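Local coordinates for protein lipase, class 3 (Penicillium roqueforti FM164, PDB 6L7N) that probably hydrolyses ester bonds of acylglycerols and related lipids, as a fungal class 3 lipase of the alpha/beta-hydrolase superfamily, at residues 33-38 with 50-55; 76-81 with 139-144; 213-218 with 239-244. All blocks are in the same frame, centred on the assembly; numbering follows the deposited sequence.

Contacts 1 and 2 reach the same mixed sheet, contact 1 at its outermost strand 52-57 and contact 2 two strands further in, where 77-83 pairs with 140-146. Their centres are 13 Å apart, with about 6 Å between nearest atoms. Contact 3 lies at the opposite side of the sheet, where the chain enters strand 219-222 and leaves strand 235-238; its centre is 35 Å from that of contact 1 and 25 Å from that of contact 2. Contact 2 leads toward the presumed active site, since strand 140-146 runs into the likely nucleophile elbow around Ser-147, whose probable partners are His-261 and Asp-201. The three contacts follow one another along the chain.

Contact 1 (33-38 with 50-55)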
loop_
_atom_site.group_PDB
_atom_site.type_symbol
_atom_site.label_atom_id
_atom_site.label_comp_id
_atom_site.label_asym_id
_atom_site.label_seq_id
_atom_site.Cartn_x
_atom_site.Cartn_y
_atom_site.Cartn_z
ATOM N N GLY A 33 -9.287 -9.395 -18.647
ATOM C CA GLY A 33 -9.014 -8.656 -19.859
ATOM C C GLY A 33 -9.650 -7.284 -19.924
ATOM O O GLY A 33 -9.267 -6.487 -20.780
ATOM N N ALA A 34 -10.603 -6.983 -19.043
ATOM C CA ALA A 34 -11.186 -5.648 -19.019
ATOM C C ALA A 34 -10.139 -4.605 -18.644
ATOM O O ALA A 34 -9.170 -4.890 -17.936
ATOM C CB ALA A 34 -12.349 -5.590 -18.032
ATOM N N LYS A 35 -10.348 -3.379 -19.120
ATOM C CA LYS A 35 -9.451 -2.273 -18.812
ATOM C C LYS A 35 -9.757 -1.699 -17.432
ATOM O O LYS A 35 -10.921 -1.540 -17.062
ATOM C CB LYS A 35 -9.592 -1.176 -19.865
ATOM C CG LYS A 35 -9.436 -1.687 -21.296
ATOM C CD LYS A 35 -10.235 -0.847 -22.296
ATOM C CE LYS A 35 -9.996 -1.346 -23.720
ATOM N NZ LYS A 35 -10.258 -0.299 -24.752
ATOM N N ILE A 36 -8.700 -1.386 -16.670
ATOM C CA ILE A 36 -8.879 -0.632 -15.431
ATOM C C ILE A 36 -9.440 0.747 -15.754
ATOM O O ILE A 36 -8.963 1.435 -16.667
ATOM C CB ILE A 36 -7.544 -0.489 -14.680
ATOM C CG1 ILE A 36 -7.101 -1.804 -14.023
ATOM C CG2 ILE A 36 -7.624 0.629 -13.651
ATOM C CD1 ILE A 36 -5.657 -1.750 -13.546
ATOM N N SER A 37 -10.431 1.182 -14.974
ATOM C CA SER A 37 -11.025 2.491 -15.182
ATOM C C SER A 37 -11.462 3.053 -13.843
ATOM O O SER A 37 -11.888 2.310 -12.958
ATOM C CB SER A 37 -12.230 2.425 -16.139
ATOM O OG SER A 37 -12.576 3.733 -16.545
ATOM N N CYS A 38 -11.343 4.369 -13.702
ATOM C CA CYS A 38 -11.757 5.084 -12.499
ATOM C C CYS A 38 -12.823 6.084 -12.908
ATOM O O CYS A 38 -12.502 7.128 -13.479
ATOM C CB CYS A 38 -10.583 5.788 -11.849
ATOM S SG CYS A 38 -9.365 4.627 -11.307
ATOM N N GLY A 50 -3.281 1.865 -20.626
ATOM C CA GLY A 50 -4.026 0.752 -21.195
ATOM C C GLY A 50 -4.070 -0.503 -20.344
ATOM O O GLY A 50 -4.561 -1.536 -20.804
ATOM N N ALA A 51 -3.584 -0.445 -19.110
ATOM C CA ALA A 51 -3.487 -1.634 -18.268
ATOM C C ALA A 51 -4.828 -2.357 -18.134
ATOM O O ALA A 51 -5.882 -1.726 -18.013
ATOM C CB ALA A 51 -2.962 -1.218 -16.892
ATOM N N THR A 52 -4.776 -3.697 -18.158
ATOM C CA THR A 52 -5.946 -4.568 -18.108
ATOM C C THR A 52 -5.867 -5.537 -16.929
ATOM O O THR A 52 -4.780 -5.901 -16.468
ATOM C CB THR A 52 -6.086 -5.386 -19.395
ATOM O OG1 THR A 52 -4.956 -6.252 -19.534
ATOM C CG2 THR A 52 -6.139 -4.469 -20.593
ATOM N N VAL A 53 -7.030 -5.978 -16.460
ATOM C CA VAL A 53 -7.087 -6.854 -15.293
ATOM C C VAL A 53 -6.774 -8.291 -15.699
ATOM O O VAL A 53 -7.454 -8.861 -16.565
ATOM C CB VAL A 53 -8.465 -6.774 -14.618
ATOM C CG1 VAL A 53 -8.578 -7.857 -13.547
ATOM C CG2 VAL A 53 -8.666 -5.404 -14.022
ATOM N N PHE A 54 -5.766 -8.898 -15.037
ATOM C CA PHE A 54 -5.537 -10.330 -15.197
ATOM C C PHE A 54 -6.376 -11.170 -14.266
ATOM O O PHE A 54 -6.918 -12.210 -14.672
ATOM C CB PHE A 54 -4.082 -10.653 -14.943
ATOM C CG PHE A 54 -3.286 -10.637 -16.155
ATOM C CD1 PHE A 54 -3.153 -11.756 -16.919
ATOM C CD2 PHE A 54 -2.665 -9.516 -16.567
ATOM C CE1 PHE A 54 -2.392 -11.731 -18.095
ATOM C CE2 PHE A 54 -1.897 -9.502 -17.752
ATOM C CZ PHE A 54 -1.795 -10.605 -18.512
ATOM N N TYR A 55 -6.427 -10.758 -13.008
ATOM C CA TYR A 55 -7.189 -11.470 -12.004
ATOM C C TYR A 55 -7.720 -10.435 -11.040
ATOM O O TYR A 55 -7.164 -9.348 -10.928
ATOM C CB TYR A 55 -6.336 -12.489 -11.235
ATOM C CG TYR A 55 -5.731 -13.590 -12.079
ATOM C CD1 TYR A 55 -6.502 -14.665 -12.506
ATOM C CD2 TYR A 55 -4.389 -13.562 -12.435
ATOM C CE1 TYR A 55 -5.959 -15.677 -13.260
ATOM C CE2 TYR A 55 -3.836 -14.573 -13.208
ATOM C CZ TYR A 55 -4.624 -15.629 -13.611
ATOM O OH TYR A 55 -4.092 -16.648 -14.377
HETATM O O HOH W 1 -6.892 1.035 -18.499
#
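A lone beta bridge, Lys-35 with Thr-52, holds the irregular loop 33-38 against strand 52-57, the outermost strand at one border of the main sheet. The touching parts of the two segments run 117° apart, and three backbone hydrogen bonds join them. Gly-33 N donates to Val-53 O at 2.8 Å, with an almost straight N-H...O angle of 171°. In return Val-53 N gives its hydrogen to Ala-34 O, also at 2.8 Å, and Thr-52 CA comes within 3.2 Å of that same Ala-34 O as a second, CH-type donor. Gly-33 has positive phi, and a side chain there would collide with the preceding carbonyl. The third bond runs from Ile-36 N to Ala-51 O, 3.1 Å long. Ala-51 O is gripped twice, for a water also donates to it at 3.0 Å while giving its other hydrogen to Ile-36 O, so that the water fastens the two carbonyls together. In this way the chain beyond helix 25-28 is pinned across the border strand of the alpha/beta-hydrolase sheet, in the N-terminal region of the lipase, and a disulfide from Cys-38 to Cys-43 ties its far end toward helix 44-49. Beside the backbone bonds, the side chain of Ile-36 carries the apolar part. Its chi1 of -73° sets CG1 beside its own backbone N, from where CG1 meets Val-53 CG2 at 3.9 Å, the two side chains crossing at about a right angle. Ile-36 CD1 rests more loosely, at 4.3 Å, on Ala-51 CB. Tyr-18 and Ala-21 of helix 6-22, with Phe-68 and Ala-70 of strand 66-72, also touch Ile-36. Thr-52 CB and its methyl CG2 lie beside the carbonyl oxygen of Gly-33.

Contact 2 (76-81 with 139-144); sequences EAVVLS and YELAVV
Two parallel neighbours of the central sheet meet here, Ala-77 to Ser-81 running beside Glu-140 to Val-144, their directions 23° apart. Five backbone bonds alternate between them: Glu-140 N to Glu-76 O (3.1 Å), Val-78 N to Glu-140 O, Ala-142 N to Val-78 O, Leu-80 N to Ala-142 O (2.8 Å) and Val-144 N to Leu-80 O. At the entry to the pair the Tyr-139 ring lies over Glu-76, whose CA sits 3.5 Å from the ring centroid almost on the ring normal, a CH-pi contact. The Glu-76 side chain crosses the tyrosine's at about a right angle on the CD1-CE1 side of the ring, OE1 coming within 3.4 Å of Tyr-139 CE1. With Tyr-139 CG beside its backbone N (chi1 -79°), the ring starts out alongside the Glu-76 backbone, Tyr-139 CG 3.4 Å from Glu-76 C; the hydroxyl is hydrogen-bonded to His-73 ND1. An alanine in place of Tyr-139 would probably leave Glu-76 CA without its ring cover and His-73 ND1 without its phenol partner. On the face bearing Val-78, Leu-80, Leu-141 and Val-143, Leu-141 CD1 meets Val-78 CG1 at 4.0 Å, and Leu-80 and Val-143 lie side by side; helix 112-135 packs on it through Ile-125 and Leu-129. On the face of Ala-77, Val-79, Ala-142 and Val-144, Val-79 CG1 touches Val-144 CG1 at 3.8 Å, and Val-79 meets Trp-15 and Tyr-18 of helix 6-22. A sheet covered by helices on both faces, with one parallel strand ending at a probable GxSxG nucleophile elbow after Val-144, is typical of the alpha/beta-hydrolase fold.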
loop_
_atom_site.group_PDB
_atom_site.type_symbol
_atom_site.label_atom_id
_atom_site.label_comp_id
_atom_site.label_asym_id
_atom_site.label_seq_id
_atom_site.Cartn_x
_atom_site.Cartn_y
_atom_site.Cartn_z
ATOM N N GLU A 76 5.942 -1.911 -18.277
ATOM C CA GLU A 76 6.494 -3.258 -18.139
ATOM C C GLU A 76 6.387 -3.748 -16.695
ATOM O O GLU A 76 7.374 -4.093 -16.044
ATOM C CB GLU A 76 7.947 -3.315 -18.639
ATOM C CG GLU A 76 8.077 -3.202 -20.170
ATOM C CD GLU A 76 9.349 -3.853 -20.728
ATOM O OE1 GLU A 76 9.699 -4.979 -20.308
ATOM O OE2 GLU A 76 9.999 -3.248 -21.608
ATOM N N ALA A 77 5.159 -3.760 -16.187
ATOM C CA ALA A 77 4.959 -4.157 -14.801
ATOM C C ALA A 77 3.702 -4.994 -14.644
ATOM O O ALA A 77 2.675 -4.716 -15.267
ATOM C CB ALA A 77 4.876 -2.937 -13.874
ATOM N N VAL A 78 3.804 -6.032 -13.811
ATOM C CA VAL A 78 2.653 -6.705 -13.233
ATOM C C VAL A 78 2.355 -6.006 -11.921
ATOM O O VAL A 78 3.275 -5.739 -11.142
ATOM C CB VAL A 78 2.941 -8.199 -13.019
ATOM C CG1 VAL A 78 1.786 -8.880 -12.317
ATOM C CG2 VAL A 78 3.215 -8.871 -14.374
ATOM N N VAL A 79 1.084 -5.674 -11.695
ATOM C CA VAL A 79 0.669 -4.834 -10.575
ATOM C C VAL A 79 -0.296 -5.626 -9.712
ATOM O O VAL A 79 -1.341 -6.081 -10.190
ATOM C CB VAL A 79 0.025 -3.522 -11.045
ATOM C CG1 VAL A 79 -0.451 -2.688 -9.856
ATOM C CG2 VAL A 79 0.997 -2.727 -11.928
ATOM N N LEU A 80 0.044 -5.767 -8.439
ATOM C CA LEU A 80 -0.794 -6.419 -7.446
ATOM C C LEU A 80 -1.278 -5.318 -6.518
ATOM O O LEU A 80 -0.475 -4.748 -5.777
ATOM C CB LEU A 80 -0.001 -7.470 -6.675
ATOM C CG LEU A 80 -0.679 -8.130 -5.473
ATOM C CD1 LEU A 80 -2.059 -8.680 -5.843
ATOM C CD2 LEU A 80 0.250 -9.230 -4.932
ATOM N N SER A 81 -2.578 -5.030 -6.548
ATOM C CA SER A 81 -3.147 -3.907 -5.815
ATOM C C SER A 81 -4.137 -4.407 -4.775
ATOM O O SER A 81 -5.005 -5.237 -5.092
ATOM C CB SER A 81 -3.842 -2.937 -6.766
ATOM O OG SER A 81 -4.595 -1.984 -6.042
ATOM N N TYR A 139 9.014 -8.318 -16.967
ATOM C CA TYR A 139 8.274 -7.292 -16.247
ATOM C C TYR A 139 8.622 -7.322 -14.764
ATOM O O TYR A 139 8.904 -8.377 -14.189
ATOM C CB TYR A 139 6.764 -7.474 -16.422
ATOM C CG TYR A 139 6.225 -6.975 -17.753
ATOM C CD1 TYR A 139 7.061 -6.831 -18.859
ATOM C CD2 TYR A 139 4.887 -6.652 -17.902
ATOM C CE1 TYR A 139 6.572 -6.376 -20.071
ATOM C CE2 TYR A 139 4.382 -6.193 -19.124
ATOM C CZ TYR A 139 5.235 -6.058 -20.202
ATOM O OH TYR A 139 4.738 -5.603 -21.413
ATOM N N GLU A 140 8.627 -6.141 -14.159
ATOM C CA GLU A 140 8.778 -6.040 -12.718
ATOM C C GLU A 140 7.446 -6.356 -12.051
ATOM O O GLU A 140 6.398 -6.424 -12.692
ATOM C CB GLU A 140 9.271 -4.644 -12.326
ATOM C CG GLU A 140 8.229 -3.560 -12.476
ATOM C CD GLU A 140 8.735 -2.172 -12.114
ATOM O OE1 GLU A 140 9.681 -2.059 -11.310
ATOM O OE2 GLU A 140 8.184 -1.187 -12.642
ATOM N N LEU A 141 7.488 -6.593 -10.748
ATOM C CA LEU A 141 6.276 -6.815 -9.984
ATOM C C LEU A 141 6.175 -5.662 -9.007
ATOM O O LEU A 141 7.141 -5.367 -8.299
ATOM C CB LEU A 141 6.285 -8.159 -9.240
ATOM C CG LEU A 141 5.159 -8.326 -8.200
ATOM C CD1 LEU A 141 3.770 -8.371 -8.834
ATOM C CD2 LEU A 141 5.353 -9.534 -7.291
ATOM N N ALA A 142 5.035 -4.989 -9.016
ATOM C CA ALA A 142 4.776 -3.838 -8.166
ATOM C C ALA A 142 3.552 -4.166 -7.328
ATOM O O ALA A 142 2.496 -4.491 -7.866
ATOM C CB ALA A 142 4.553 -2.573 -9.004
ATOM N N VAL A 143 3.700 -4.106 -6.013
ATOM C CA VAL A 143 2.612 -4.341 -5.087
ATOM C C VAL A 143 2.275 -2.998 -4.469
ATOM O O VAL A 143 3.172 -2.286 -4.005
ATOM C CB VAL A 143 3.008 -5.359 -4.007
ATOM C CG1 VAL A 143 1.812 -5.727 -3.159
ATOM C CG2 VAL A 143 3.667 -6.594 -4.643
ATOM N N VAL A 144 0.997 -2.633 -4.508
ATOM C CA VAL A 144 0.607 -1.280 -4.148
ATOM C C VAL A 144 -0.686 -1.304 -3.338
ATOM O O VAL A 144 -1.546 -2.176 -3.503
ATOM C CB VAL A 144 0.476 -0.402 -5.413
ATOM C CG1 VAL A 144 -0.501 -1.045 -6.396
ATOM C CG2 VAL A 144 0.031 1.014 -5.068
#

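Contact 3 (213-218 with 239-244)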
loop_
_atom_site.group_PDB
_atom_site.type_symbol
_atom_site.label_atom_id
_atom_site.label_comp_id
_atom_site.label_asym_id
_atom_site.label_seq_id
_atom_site.Cartn_x
_atom_site.Cartn_y
_atom_site.Cartn_z
ATOM N N TYR A 213 5.439 -1.743 17.653
ATOM C CA TYR A 213 5.399 -1.758 16.199
ATOM C C TYR A 213 6.383 -0.736 15.632
ATOM O O TYR A 213 6.639 0.304 16.232
ATOM C CB TYR A 213 3.977 -1.455 15.719
ATOM C CG TYR A 213 3.016 -2.596 15.976
ATOM C CD1 TYR A 213 2.390 -2.740 17.210
ATOM C CD2 TYR A 213 2.764 -3.553 14.990
ATOM C CE1 TYR A 213 1.530 -3.785 17.455
ATOM C CE2 TYR A 213 1.908 -4.601 15.230
ATOM C CZ TYR A 213 1.296 -4.720 16.469
ATOM O OH TYR A 213 0.437 -5.774 16.707
ATOM N N VAL A 214 6.939 -1.043 14.465
ATOM C CA VAL A 214 7.870 -0.136 13.808
ATOM C C VAL A 214 7.572 -0.150 12.317
ATOM O O VAL A 214 7.170 -1.176 11.763
ATOM C CB VAL A 214 9.332 -0.524 14.102
ATOM C CG1 VAL A 214 10.314 0.249 13.234
ATOM C CG2 VAL A 214 9.632 -0.202 15.545
ATOM N N HIS A 215 7.744 1.010 11.681
ATOM C CA HIS A 215 7.541 1.166 10.245
ATOM C C HIS A 215 8.749 0.710 9.439
ATOM O O HIS A 215 9.898 0.774 9.889
ATOM C CB HIS A 215 7.303 2.626 9.875
ATOM C CG HIS A 215 5.869 3.018 9.829
ATOM N ND1 HIS A 215 4.945 2.369 9.036
ATOM C CD2 HIS A 215 5.201 4.017 10.454
ATOM C CE1 HIS A 215 3.764 2.945 9.188
ATOM N NE2 HIS A 215 3.893 3.953 10.036
ATOM N N ILE A 216 8.468 0.324 8.190
ATOM C CA ILE A 216 9.513 0.213 7.179
ATOM C C ILE A 216 10.107 1.591 6.927
ATOM O O ILE A 216 9.388 2.600 6.882
ATOM C CB ILE A 216 8.946 -0.363 5.868
ATOM C CG1 ILE A 216 8.112 -1.621 6.118
ATOM C CG2 ILE A 216 10.061 -0.658 4.855
ATOM C CD1 ILE A 216 8.652 -2.516 7.168
ATOM N N SER A 217 11.420 1.636 6.723
ATOM C CA SER A 217 12.121 2.854 6.359
ATOM C C SER A 217 12.614 2.788 4.914
ATOM O O SER A 217 12.867 1.698 4.394
ATOM C CB SER A 217 13.315 3.079 7.293
ATOM O OG SER A 217 12.841 3.392 8.596
ATOM N N PRO A 218 12.760 3.942 4.233
ATOM C CA PRO A 218 12.440 5.278 4.767
ATOM C C PRO A 218 10.954 5.635 4.692
ATOM O O PRO A 218 10.125 4.820 4.272
ATOM C CB PRO A 218 13.253 6.211 3.873
ATOM C CG PRO A 218 13.260 5.476 2.512
ATOM C CD PRO A 218 13.323 4.002 2.866
ATOM N N ASP A 239 14.649 8.824 7.555
ATOM C CA ASP A 239 15.395 7.573 7.432
ATOM C C ASP A 239 15.219 6.616 8.609
ATOM O O ASP A 239 15.709 5.485 8.539
ATOM C CB ASP A 239 16.883 7.868 7.212
ATOM C CG ASP A 239 17.114 8.789 6.023
ATOM O OD1 ASP A 239 16.249 8.805 5.126
ATOM O OD2 ASP A 239 18.155 9.482 5.971
ATOM N N GLY A 240 14.527 7.008 9.668
ATOM C CA GLY A 240 14.278 6.092 10.770
ATOM C C GLY A 240 12.925 6.363 11.386
ATOM O O GLY A 240 12.461 7.503 11.412
ATOM N N ASP A 241 12.291 5.302 11.894
ATOM C CA ASP A 241 10.962 5.414 12.499
ATOM C C ASP A 241 11.156 5.719 13.980
ATOM O O ASP A 241 11.225 4.819 14.822
ATOM C CB ASP A 241 10.141 4.140 12.292
ATOM C CG ASP A 241 8.722 4.250 12.889
ATOM O OD1 ASP A 241 8.263 5.382 13.134
ATOM O OD2 ASP A 241 8.056 3.209 13.096
ATOM N N ILE A 242 11.236 7.007 14.303
ATOM C CA ILE A 242 11.415 7.459 15.677
ATOM C C ILE A 242 10.260 8.375 16.059
ATOM O O ILE A 242 9.571 8.939 15.207
ATOM C CB ILE A 242 12.755 8.184 15.856
ATOM C CG1 ILE A 242 12.827 9.305 14.833
ATOM C CG2 ILE A 242 13.910 7.211 15.665
ATOM C CD1 ILE A 242 14.190 9.820 14.590
ATOM N N SER A 243 10.076 8.553 17.371
ATOM C CA SER A 243 8.869 9.210 17.864
ATOM C C SER A 243 8.774 10.683 17.483
ATOM O O SER A 243 7.666 11.233 17.483
ATOM C CB SER A 243 8.783 9.081 19.384
ATOM O OG SER A 243 9.855 9.784 19.982
ATOM N N PHE A 244 9.889 11.333 17.138
ATOM C CA PHE A 244 9.904 12.779 16.921
ATOM C C PHE A 244 10.081 13.184 15.466
ATOM O O PHE A 244 10.190 14.380 15.182
ATOM C CB PHE A 244 11.017 13.428 17.764
ATOM C CG PHE A 244 12.318 12.668 17.744
ATOM C CD1 PHE A 244 12.572 11.666 18.672
ATOM C CD2 PHE A 244 13.285 12.963 16.803
ATOM C CE1 PHE A 244 13.767 10.971 18.650
ATOM C CE2 PHE A 244 14.499 12.272 16.781
ATOM C CZ PHE A 244 14.731 11.274 17.690
#
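Asp-241, the centre of an inverse gamma turn, sends its carboxylate across to the backbone of His-215 and so ties loop 239-244 to the chain that follows strand 213-214. His-215 N donates to Asp-241 OD2 over a short 2.6 Å, with an N-H...O angle of 165°; the hydrogen arrives on the anti side of the oxygen, 30° out of the carboxylate plane. The same OD2 also forms a salt bridge with Arg-177 NE, so one oxygen receives both a backbone amide and a cationic group, and the guanidinium would be expected to favour the charged carboxylate. The Asp-241 side chain leaves the backbone toward 213-218, and a chi1 of -178° sets CG anti to its backbone N. Hydrocarbon also touches OD2: His-215 CB lies 3.4 Å from it and Val-214 CG1 lies 3.7 Å from it, the valine and aspartate side chains running antiparallel past one another. The His-215 ring stands oblique to the carboxylate, and its NE2 is bonded instead to Pro-204 O. In the fold, the contact lies just beyond the ends of strands 219-222 and 235-238, the last two, antiparallel strands of the main sheet, while Val-214 pairs through its backbone with Ala-179 in a separate two-stranded sheet. Nearer the main sheet the approaches are looser. Ser-217 OG is 3.6 Å from Asp-239 O, and Gly-240 CA lies 3.8 Å from that hydroxyl oxygen. Pro-218, which follows a cis peptide bond, brings CB to 4.2 Å from Asp-239 OD1. Within the loop, Ile-242 N makes a weak bond of 3.2 Å to Gly-240 O, closing the turn around Asp-241.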